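Local coordinates for protein hydrogenase (NiFe) small subunit HydA (Allochromatium vinosum, PDB 3MYR) that probably catalyses hydrogen oxidation together with the large subunit, its three iron-sulfur clusters carrying electrons to or from the nickel-iron site, at residues 215-220 against 260-265; 187-191 against 239-243. One frame throughout, in Å; residues are numbered along the deposited sequence.

Contact 1 (215-220 against 260-265). With SF4 (iron/sulfur cluster), chain J.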
ATOM      1  N   TYR A 215       3.097 -25.266 -16.340  1.00 17.45           N
ATOM      2  CA  TYR A 215       1.734 -25.732 -16.508  1.00 19.49           C
ATOM      3  C   TYR A 215       1.301 -26.677 -15.342  1.00 21.75           C
ATOM      4  O   TYR A 215       0.199 -26.520 -14.775  1.00 19.98           O
ATOM      5  CB  TYR A 215       1.595 -26.496 -17.839  1.00 16.33           C
ATOM      6  CG  TYR A 215       0.198 -27.080 -17.999  1.00 23.20           C
ATOM      7  CD1 TYR A 215      -0.086 -28.397 -17.663  1.00 30.49           C
ATOM      8  CD2 TYR A 215      -0.829 -26.297 -18.423  1.00 29.86           C
ATOM      9  CE1 TYR A 215      -1.377 -28.917 -17.805  1.00 36.76           C
ATOM     10  CE2 TYR A 215      -2.109 -26.796 -18.533  1.00 36.54           C
ATOM     11  CZ  TYR A 215      -2.362 -28.089 -18.212  1.00 35.24           C
ATOM     12  OH  TYR A 215      -3.658 -28.530 -18.353  1.00 53.00           O
ATOM     13  N   ARG A 216       2.202 -27.597 -14.956  1.00 19.62           N
ATOM     14  CA  ARG A 216       1.903 -28.535 -13.897  1.00 21.83           C
ATOM     15  C   ARG A 216       1.788 -27.933 -12.517  1.00 23.07           C
ATOM     16  O   ARG A 216       1.156 -28.526 -11.628  1.00 23.28           O
ATOM     17  CB  ARG A 216       2.883 -29.746 -14.001  1.00 22.95           C
ATOM     18  CG  ARG A 216       2.167 -30.674 -14.917  1.00 30.99           C
ATOM     19  CD  ARG A 216       2.767 -31.433 -15.994  1.00 41.73           C
ATOM     20  NE  ARG A 216       3.638 -32.414 -15.489  1.00 34.31           N
ATOM     21  CZ  ARG A 216       4.103 -33.490 -16.160  1.00 42.58           C
ATOM     22  NH1 ARG A 216       3.586 -33.909 -17.323  1.00 36.62           N
ATOM     23  NH2 ARG A 216       5.060 -34.225 -15.572  1.00 29.64           N
ATOM     24  N   LEU A 217       2.361 -26.750 -12.328  1.00 19.21           N
ATOM     25  CA  LEU A 217       2.175 -25.997 -11.125  1.00 20.00           C
ATOM     26  C   LEU A 217       0.990 -25.030 -11.189  1.00 19.53           C
ATOM     27  O   LEU A 217       0.880 -24.198 -10.331  1.00 20.03           O
ATOM     28  CB  LEU A 217       3.471 -25.161 -10.854  1.00 18.31           C
ATOM     29  CG  LEU A 217       4.677 -26.116 -10.645  1.00 25.05           C
ATOM     30  CD1 LEU A 217       6.074 -25.408 -10.648  1.00 23.63           C
ATOM     31  CD2 LEU A 217       4.480 -26.999  -9.378  1.00 25.79           C
ATOM     32  N   GLY A 218       0.104 -25.117 -12.177  1.00 18.33           N
ATOM     33  CA  GLY A 218      -1.128 -24.372 -12.056  1.00 16.25           C
ATOM     34  C   GLY A 218      -1.202 -23.194 -13.037  1.00 19.09           C
ATOM     35  O   GLY A 218      -2.188 -22.502 -13.044  1.00 15.65           O
ATOM     36  N   CYS A 219      -0.181 -23.010 -13.900  1.00 17.90           N
ATOM     37  CA  CYS A 219      -0.125 -21.784 -14.733  1.00 18.69           C
ATOM     38  C   CYS A 219      -1.430 -21.653 -15.559  1.00 19.06           C
ATOM     39  O   CYS A 219      -1.835 -22.611 -16.218  1.00 17.10           O
ATOM     40  CB  CYS A 219       1.073 -21.868 -15.697  1.00 17.10           C
ATOM     41  SG  CYS A 219       1.295 -20.331 -16.672  1.00 17.73           S
ATOM     42  N   LYS A 220      -2.030 -20.469 -15.570  1.00 16.59           N
ATOM     43  CA  LYS A 220      -3.250 -20.220 -16.315  1.00 17.85           C
ATOM     44  C   LYS A 220      -2.944 -19.391 -17.551  1.00 19.23           C
ATOM     45  O   LYS A 220      -3.846 -18.875 -18.200  1.00 19.69           O
ATOM     46  CB  LYS A 220      -4.293 -19.489 -15.389  1.00 21.13           C
ATOM     47  CG  LYS A 220      -4.720 -20.306 -14.149  1.00 19.01           C
ATOM     48  CD  LYS A 220      -5.071 -21.774 -14.512  1.00 25.43           C
ATOM     49  CE  LYS A 220      -5.583 -22.561 -13.295  1.00 30.87           C
ATOM     50  NZ  LYS A 220      -4.741 -22.561 -12.039  1.00 21.64           N
ATOM     51  N   GLY A 260      -8.059 -24.046  -7.818  1.00 30.02           N
ATOM     52  CA  GLY A 260      -6.829 -23.427  -7.185  1.00 24.78           C
ATOM     53  C   GLY A 260      -5.776 -22.864  -8.148  1.00 23.58           C
ATOM     54  O   GLY A 260      -5.617 -23.314  -9.283  1.00 21.04           O
ATOM     55  N   PHE A 261      -5.029 -21.870  -7.701  1.00 18.93           N
ATOM     56  CA  PHE A 261      -3.970 -21.370  -8.494  1.00 17.31           C
ATOM     57  C   PHE A 261      -2.953 -22.440  -8.811  1.00 20.33           C
ATOM     58  O   PHE A 261      -2.268 -22.326  -9.837  1.00 20.53           O
ATOM     59  CB  PHE A 261      -3.270 -20.207  -7.782  1.00 15.92           C
ATOM     60  CG  PHE A 261      -4.097 -18.961  -7.713  1.00 18.98           C
ATOM     61  CD1 PHE A 261      -4.212 -18.246  -6.532  1.00 19.13           C
ATOM     62  CD2 PHE A 261      -4.797 -18.532  -8.840  1.00 17.67           C
ATOM     63  CE1 PHE A 261      -5.003 -17.073  -6.457  1.00 19.60           C
ATOM     64  CE2 PHE A 261      -5.558 -17.338  -8.833  1.00 19.53           C
ATOM     65  CZ  PHE A 261      -5.644 -16.582  -7.653  1.00 18.64           C
ATOM     66  N   TYR A 262      -2.766 -23.436  -7.924  1.00 20.10           N
ATOM     67  CA  TYR A 262      -1.701 -24.386  -8.199  1.00 23.52           C
ATOM     68  C   TYR A 262      -2.197 -25.685  -8.834  1.00 25.87           C
ATOM     69  O   TYR A 262      -1.475 -26.639  -8.847  1.00 23.85           O
ATOM     70  CB  TYR A 262      -0.887 -24.660  -6.937  1.00 22.30           C
ATOM     71  CG  TYR A 262      -0.230 -23.377  -6.446  1.00 22.92           C
ATOM     72  CD1 TYR A 262       0.897 -22.873  -7.091  1.00 15.16           C
ATOM     73  CD2 TYR A 262      -0.755 -22.656  -5.346  1.00 15.93           C
ATOM     74  CE1 TYR A 262       1.484 -21.656  -6.689  1.00 16.87           C
ATOM     75  CE2 TYR A 262      -0.163 -21.403  -4.934  1.00 19.26           C
ATOM     76  CZ  TYR A 262       0.939 -20.937  -5.601  1.00 16.85           C
ATOM     77  OH  TYR A 262       1.601 -19.833  -5.147  1.00 17.56           O
ATOM     78  N   GLU A 263      -3.440 -25.696  -9.317  1.00 27.03           N
ATOM     79  CA  GLU A 263      -3.995 -26.882  -9.986  1.00 31.18           C
ATOM     80  C   GLU A 263      -4.095 -26.603 -11.471  1.00 29.15           C
ATOM     81  O   GLU A 263      -4.700 -25.610 -11.837  1.00 28.23           O
ATOM     82  CB  GLU A 263      -5.452 -27.155  -9.551  1.00 31.69           C
ATOM     83  CG  GLU A 263      -5.744 -27.116  -8.073  1.00 42.18           C
ATOM     84  CD  GLU A 263      -5.260 -28.358  -7.366  1.00 50.07           C
ATOM     85  OE1 GLU A 263      -4.573 -29.184  -8.027  1.00 54.77           O
ATOM     86  OE2 GLU A 263      -5.565 -28.504  -6.158  1.00 52.44           O
ATOM     87  N   PRO A 264      -3.638 -27.534 -12.310  1.00 30.05           N
ATOM     88  CA  PRO A 264      -3.840 -27.442 -13.759  1.00 33.12           C
ATOM     89  C   PRO A 264      -5.325 -27.469 -14.060  1.00 36.65           C
ATOM     90  O   PRO A 264      -6.110 -27.957 -13.247  1.00 36.83           O
ATOM     91  CB  PRO A 264      -3.179 -28.713 -14.304  1.00 32.72           C
ATOM     92  CG  PRO A 264      -2.227 -29.129 -13.218  1.00 35.25           C
ATOM     93  CD  PRO A 264      -2.805 -28.676 -11.901  1.00 31.43           C
ATOM     94  N   VAL A 265      -5.766 -26.942 -15.183  1.00 43.69           N
ATOM     95  CA  VAL A 265      -7.198 -27.149 -15.489  1.00 50.66           C
ATOM     96  C   VAL A 265      -7.482 -28.655 -15.945  1.00 55.56           C
ATOM     97  O   VAL A 265      -6.539 -29.460 -15.996  1.00 55.66           O
ATOM     98  CB  VAL A 265      -7.655 -26.103 -16.506  1.00 51.10           C
ATOM     99  CG1 VAL A 265      -7.687 -26.725 -17.890  1.00 51.99           C
ATOM    100  CG2 VAL A 265      -8.954 -25.514 -16.091  1.00 48.48           C
TER
HETATM  101 FE1  SF4 J2002       4.298 -20.365 -20.374  1.00 14.74          FE
HETATM  102 FE2  SF4 J2002       3.845 -23.032 -19.704  1.00 13.15          FE
HETATM  103 FE3  SF4 J2002       2.392 -21.025 -18.541  1.00 14.22          FE
HETATM  104 FE4  SF4 J2002       2.020 -21.668 -21.171  1.00 13.95          FE
HETATM  105  S1  SF4 J2002       1.601 -22.966 -19.352  1.00 13.55           S
HETATM  106  S2  SF4 J2002       2.103 -19.593 -20.300  1.00 12.43           S
HETATM  107  S3  SF4 J2002       4.183 -22.151 -21.796  1.00 13.18           S
HETATM  108  S4  SF4 J2002       4.660 -21.378 -18.344  1.00 13.95           S
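Beside the distal [4Fe-4S] site, the 215-220 loop that carries its ligand Cys219 is tied to the 260-265 loop by Lys220. Lys220 NZ donates to Gly260 O at 3.0 Å and to Glu263 O at 3.1 Å. Lys220 NZ also reaches back to Gly218 O of its own loop at 2.7 Å, in the carbonyl plane and on a lone pair. Bends at chi2 (-47°) and chi4 (-53°) fold the lysine chain so that NZ can meet all three oxygens. Gly260 O also accepts from Glu263 N, which closes the type I turn 260-263. The backbones touch where Gly218 sits against Tyr262, their CA atoms 3.9 Å apart. A side chain on Gly218 would run into Phe261 O. Leu217 O lies at the edge of the Tyr262 ring, 3.5 Å from CD1. The Tyr262 hydroxyl bonds instead to His245 and to Trp54 of the large subunit. Farther along, Pro264 CB packs obliquely against Tyr215 CE1 at 3.9 Å. The CB of Cys219 points away from 260-265, and its SG binds the iron FE3 of the cluster at 2.3 Å. A cysteine-bearing loop packed on a second irregular loop fits the C-terminal cluster-binding region of [NiFe] hydrogenase small subunits.

Contact 2 (187-191 against 239-243). With SF4 (iron/sulfur cluster), chain J; F3S (Fe3-s4 cluster), chain K.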
ATOM      1  N   ARG A 187       2.640 -16.411 -26.354  1.00 17.04           N
ATOM      2  CA  ARG A 187       3.836 -15.590 -26.485  1.00 17.42           C
ATOM      3  C   ARG A 187       4.966 -16.029 -25.540  1.00 17.56           C
ATOM      4  O   ARG A 187       6.074 -15.566 -25.678  1.00 17.15           O
ATOM      5  CB  ARG A 187       3.494 -14.096 -26.199  1.00 14.86           C
ATOM      6  CG  ARG A 187       2.450 -13.492 -27.197  1.00 16.39           C
ATOM      7  CD  ARG A 187       3.066 -13.517 -28.613  1.00 21.21           C
ATOM      8  NE  ARG A 187       2.510 -12.478 -29.511  1.00 19.75           N
ATOM      9  CZ  ARG A 187       2.748 -12.425 -30.818  1.00 22.36           C
ATOM     10  NH1 ARG A 187       3.517 -13.360 -31.415  1.00 16.60           N
ATOM     11  NH2 ARG A 187       2.262 -11.429 -31.518  1.00 18.56           N
ATOM     12  N   CYS A 188       4.643 -16.875 -24.576  1.00 17.10           N
ATOM     13  CA  CYS A 188       5.495 -17.238 -23.459  1.00 16.32           C
ATOM     14  C   CYS A 188       6.797 -17.920 -23.892  1.00 18.27           C
ATOM     15  O   CYS A 188       6.806 -18.865 -24.714  1.00 18.16           O
ATOM     16  CB  CYS A 188       4.692 -18.170 -22.514  1.00 15.59           C
ATOM     17  SG  CYS A 188       5.720 -18.705 -21.083  1.00 17.01           S
ATOM     18  N   TYR A 189       7.920 -17.477 -23.333  1.00 17.14           N
ATOM     19  CA  TYR A 189       9.209 -18.076 -23.704  1.00 16.43           C
ATOM     20  C   TYR A 189       9.362 -19.546 -23.250  1.00 17.12           C
ATOM     21  O   TYR A 189      10.300 -20.186 -23.696  1.00 16.99           O
ATOM     22  CB  TYR A 189      10.403 -17.220 -23.226  1.00 13.42           C
ATOM     23  CG  TYR A 189      10.681 -17.394 -21.734  1.00 17.91           C
ATOM     24  CD1 TYR A 189      11.786 -18.118 -21.279  1.00 18.72           C
ATOM     25  CD2 TYR A 189       9.814 -16.807 -20.764  1.00 13.83           C
ATOM     26  CE1 TYR A 189      12.041 -18.298 -19.886  1.00 17.11           C
ATOM     27  CE2 TYR A 189      10.025 -17.010 -19.360  1.00 13.75           C
ATOM     28  CZ  TYR A 189      11.161 -17.728 -18.940  1.00 21.67           C
ATOM     29  OH  TYR A 189      11.381 -17.929 -17.617  1.00 18.73           O
ATOM     30  N   ARG A 190       8.448 -20.065 -22.401  1.00 14.92           N
ATOM     31  CA  ARG A 190       8.495 -21.478 -21.973  1.00 16.44           C
ATOM     32  C   ARG A 190       7.604 -22.329 -22.853  1.00 16.52           C
ATOM     33  O   ARG A 190       7.579 -23.569 -22.743  1.00 16.85           O
ATOM     34  CB  ARG A 190       8.089 -21.634 -20.501  1.00 13.92           C
ATOM     35  CG  ARG A 190       8.942 -20.701 -19.550  1.00 16.25           C
ATOM     36  CD  ARG A 190       8.784 -21.123 -18.113  1.00 16.21           C
ATOM     37  NE  ARG A 190       9.571 -20.291 -17.224  1.00 14.96           N
ATOM     38  CZ  ARG A 190       9.974 -20.621 -16.002  1.00 20.07           C
ATOM     39  NH1 ARG A 190       9.885 -21.881 -15.579  1.00 16.41           N
ATOM     40  NH2 ARG A 190      10.637 -19.709 -15.273  1.00 16.33           N
ATOM     41  N   ARG A 191       6.916 -21.682 -23.768  1.00 16.61           N
ATOM     42  CA  ARG A 191       5.927 -22.401 -24.599  1.00 15.24           C
ATOM     43  C   ARG A 191       6.560 -23.508 -25.436  1.00 16.80           C
ATOM     44  O   ARG A 191       5.980 -24.612 -25.519  1.00 18.67           O
ATOM     45  CB  ARG A 191       5.122 -21.431 -25.507  1.00 17.15           C
ATOM     46  CG  ARG A 191       4.181 -22.206 -26.540  1.00 15.51           C
ATOM     47  CD  ARG A 191       3.022 -22.941 -25.749  1.00 12.96           C
ATOM     48  NE  ARG A 191       2.093 -23.563 -26.733  1.00 20.58           N
ATOM     49  CZ  ARG A 191       1.150 -22.894 -27.443  1.00 16.92           C
ATOM     50  NH1 ARG A 191       0.365 -23.533 -28.326  1.00 17.61           N
ATOM     51  NH2 ARG A 191       0.956 -21.592 -27.274  1.00 14.96           N
ATOM     52  N   TRP A 239       8.787 -10.643 -15.625  1.00 15.99           N
ATOM     53  CA  TRP A 239       7.356 -10.883 -15.528  1.00 13.93           C
ATOM     54  C   TRP A 239       7.115 -12.175 -14.721  1.00 13.91           C
ATOM     55  O   TRP A 239       8.052 -12.903 -14.427  1.00 14.97           O
ATOM     56  CB  TRP A 239       6.693 -10.933 -16.890  1.00 12.51           C
ATOM     57  CG  TRP A 239       7.085 -12.111 -17.768  1.00 13.88           C
ATOM     58  CD1 TRP A 239       8.237 -12.228 -18.490  1.00 12.39           C
ATOM     59  CD2 TRP A 239       6.219 -13.173 -18.195  1.00 10.37           C
ATOM     60  NE1 TRP A 239       8.160 -13.367 -19.290  1.00 14.22           N
ATOM     61  CE2 TRP A 239       6.929 -13.948 -19.119  1.00 15.70           C
ATOM     62  CE3 TRP A 239       4.853 -13.500 -17.918  1.00 13.25           C
ATOM     63  CZ2 TRP A 239       6.368 -15.069 -19.756  1.00 14.74           C
ATOM     64  CZ3 TRP A 239       4.297 -14.611 -18.535  1.00 11.43           C
ATOM     65  CH2 TRP A 239       5.058 -15.410 -19.407  1.00 16.76           C
ATOM     66  N   PRO A 240       5.858 -12.444 -14.322  1.00 15.18           N
ATOM     67  CA  PRO A 240       5.666 -13.498 -13.312  1.00 14.31           C
ATOM     68  C   PRO A 240       6.251 -14.857 -13.686  1.00 15.46           C
ATOM     69  O   PRO A 240       6.976 -15.449 -12.888  1.00 16.26           O
ATOM     70  CB  PRO A 240       4.155 -13.604 -13.242  1.00 15.62           C
ATOM     71  CG  PRO A 240       3.786 -12.054 -13.203  1.00 13.25           C
ATOM     72  CD  PRO A 240       4.675 -11.570 -14.412  1.00 13.46           C
ATOM     73  N   VAL A 241       6.047 -15.307 -14.913  1.00 16.05           N
ATOM     74  CA  VAL A 241       6.557 -16.618 -15.301  1.00 14.04           C
ATOM     75  C   VAL A 241       8.088 -16.574 -15.456  1.00 16.38           C
ATOM     76  O   VAL A 241       8.809 -17.487 -15.049  1.00 15.09           O
ATOM     77  CB  VAL A 241       5.871 -17.060 -16.643  1.00 14.01           C
ATOM     78  CG1 VAL A 241       6.672 -18.266 -17.300  1.00 11.37           C
ATOM     79  CG2 VAL A 241       4.375 -17.453 -16.372  1.00 14.29           C
ATOM     80  N   GLU A 242       8.627 -15.444 -15.907  1.00 15.35           N
ATOM     81  CA  GLU A 242      10.084 -15.378 -15.988  1.00 17.42           C
ATOM     82  C   GLU A 242      10.744 -15.457 -14.600  1.00 18.33           C
ATOM     83  O   GLU A 242      11.774 -16.089 -14.419  1.00 18.26           O
ATOM     84  CB  GLU A 242      10.524 -14.092 -16.701  1.00 16.60           C
ATOM     85  CG  GLU A 242      12.025 -13.969 -16.688  1.00 20.95           C
ATOM     86  CD  GLU A 242      12.556 -12.725 -17.462  1.00 27.39           C
ATOM     87  OE1 GLU A 242      13.666 -12.273 -17.154  1.00 38.66           O
ATOM     88  OE2 GLU A 242      11.915 -12.225 -18.398  1.00 28.31           O
ATOM     89  N   ALA A 243      10.130 -14.856 -13.603  1.00 16.72           N
ATOM     90  CA  ALA A 243      10.609 -14.979 -12.234  1.00 18.83           C
ATOM     91  C   ALA A 243      10.244 -16.275 -11.492  1.00 19.44           C
ATOM     92  O   ALA A 243      10.518 -16.358 -10.302  1.00 21.82           O
ATOM     93  CB  ALA A 243      10.134 -13.730 -11.368  1.00 17.01           C
TER
HETATM   94 FE1  SF4 J2002       4.298 -20.365 -20.374  1.00 14.74          FE
HETATM   95 FE2  SF4 J2002       3.845 -23.032 -19.704  1.00 13.15          FE
HETATM   96 FE3  SF4 J2002       2.392 -21.025 -18.541  1.00 14.22          FE
HETATM   97 FE4  SF4 J2002       2.020 -21.668 -21.171  1.00 13.95          FE
HETATM   98  S1  SF4 J2002       1.601 -22.966 -19.352  1.00 13.55           S
HETATM   99  S2  SF4 J2002       2.103 -19.593 -20.300  1.00 12.43           S
HETATM  100  S3  SF4 J2002       4.183 -22.151 -21.796  1.00 13.18           S
HETATM  101  S4  SF4 J2002       4.660 -21.378 -18.344  1.00 13.95           S
HETATM  102 FE1  F3S K2003      -0.447 -13.659 -15.407  1.00 14.38          FE
HETATM  103 FE3  F3S K2003      -1.232 -11.381 -14.223  1.00 14.50          FE
HETATM  104 FE4  F3S K2003       0.529 -11.244 -16.137  1.00 13.78          FE
HETATM  105  S1  F3S K2003      -0.852 -13.348 -13.184  1.00 16.43           S
HETATM  106  S2  F3S K2003       1.622 -13.125 -16.080  1.00 12.66           S
HETATM  107  S3  F3S K2003      -1.586 -11.964 -16.382  1.00 14.26           S
HETATM  108  S4  F3S K2003       0.526 -10.032 -14.331  1.00 12.85           S
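Cys188 SG binds FE1 of the [4Fe-4S] cluster at 2.3 Å and also meets the edge of the Trp239 indole, 3.8 Å from CH2, a sulfur-aromatic contact. Val241 CG1 lies beside the same sulfur and packs 3.5 Å from Arg190 NE. The indole reaches the other cluster too: Trp239 CE3 is 3.7 Å from S2 of the [3Fe-4S] cluster. Trp239 thus stands between the medial and distal clusters of the small-subunit relay. Cys188 opens the type I turn 188-191 that leads into helix 191-195. Cys188 SG accepts from Arg190 N at 3.3 Å, a capping bond nearly straight at 163°. Tyr189 holds its ring with chi1 at 78°, CG lying between the backbone N and the carbonyl carbon. Tyr189 CD2 then meets Trp239 CZ2 at 4.0 Å, and the hydroxyl approaches Glu242 CA. Arg190 lays CG over the centre of the Tyr189 ring and grips Tyr189 OH side-on through NE and NH2, both at 3.0 Å. An alanine at Arg190 is likely to leave the tyrosine ring freer to turn and a gap beside Val241 CG1. Farther out, Arg190 NH1 bonds to Trp212 O, and Tyr189 OH to Ser232 of the large subunit. Glu242 forms salt bridges with Lys232 of the same chain and with Arg238 of the large subunit.

Overall arrangement
Both contacts join loops of the C-terminal cluster-binding region, and both supply a cysteine to the same distal [4Fe-4S] cluster. They meet where Cys219 SG packs 4.2 Å from Val241 CG2. Their centres are about 14 Å apart, and their segments alternate along the chain. Contact 2 is buried and also borders the [3Fe-4S] cluster. Contact 1 is only partly buried, and some of its residues are exposed. Their chemistry differs accordingly. In contact 1 a lysine ties backbone carbonyls together across the loops. Contact 2 is joined by sulfur, aromatic and aliphatic packing; no side-chain hydrogen bond links 187-191 to 239-243, and the polar groups pair within 187-191 or beyond both segments. Each touches the large subunit.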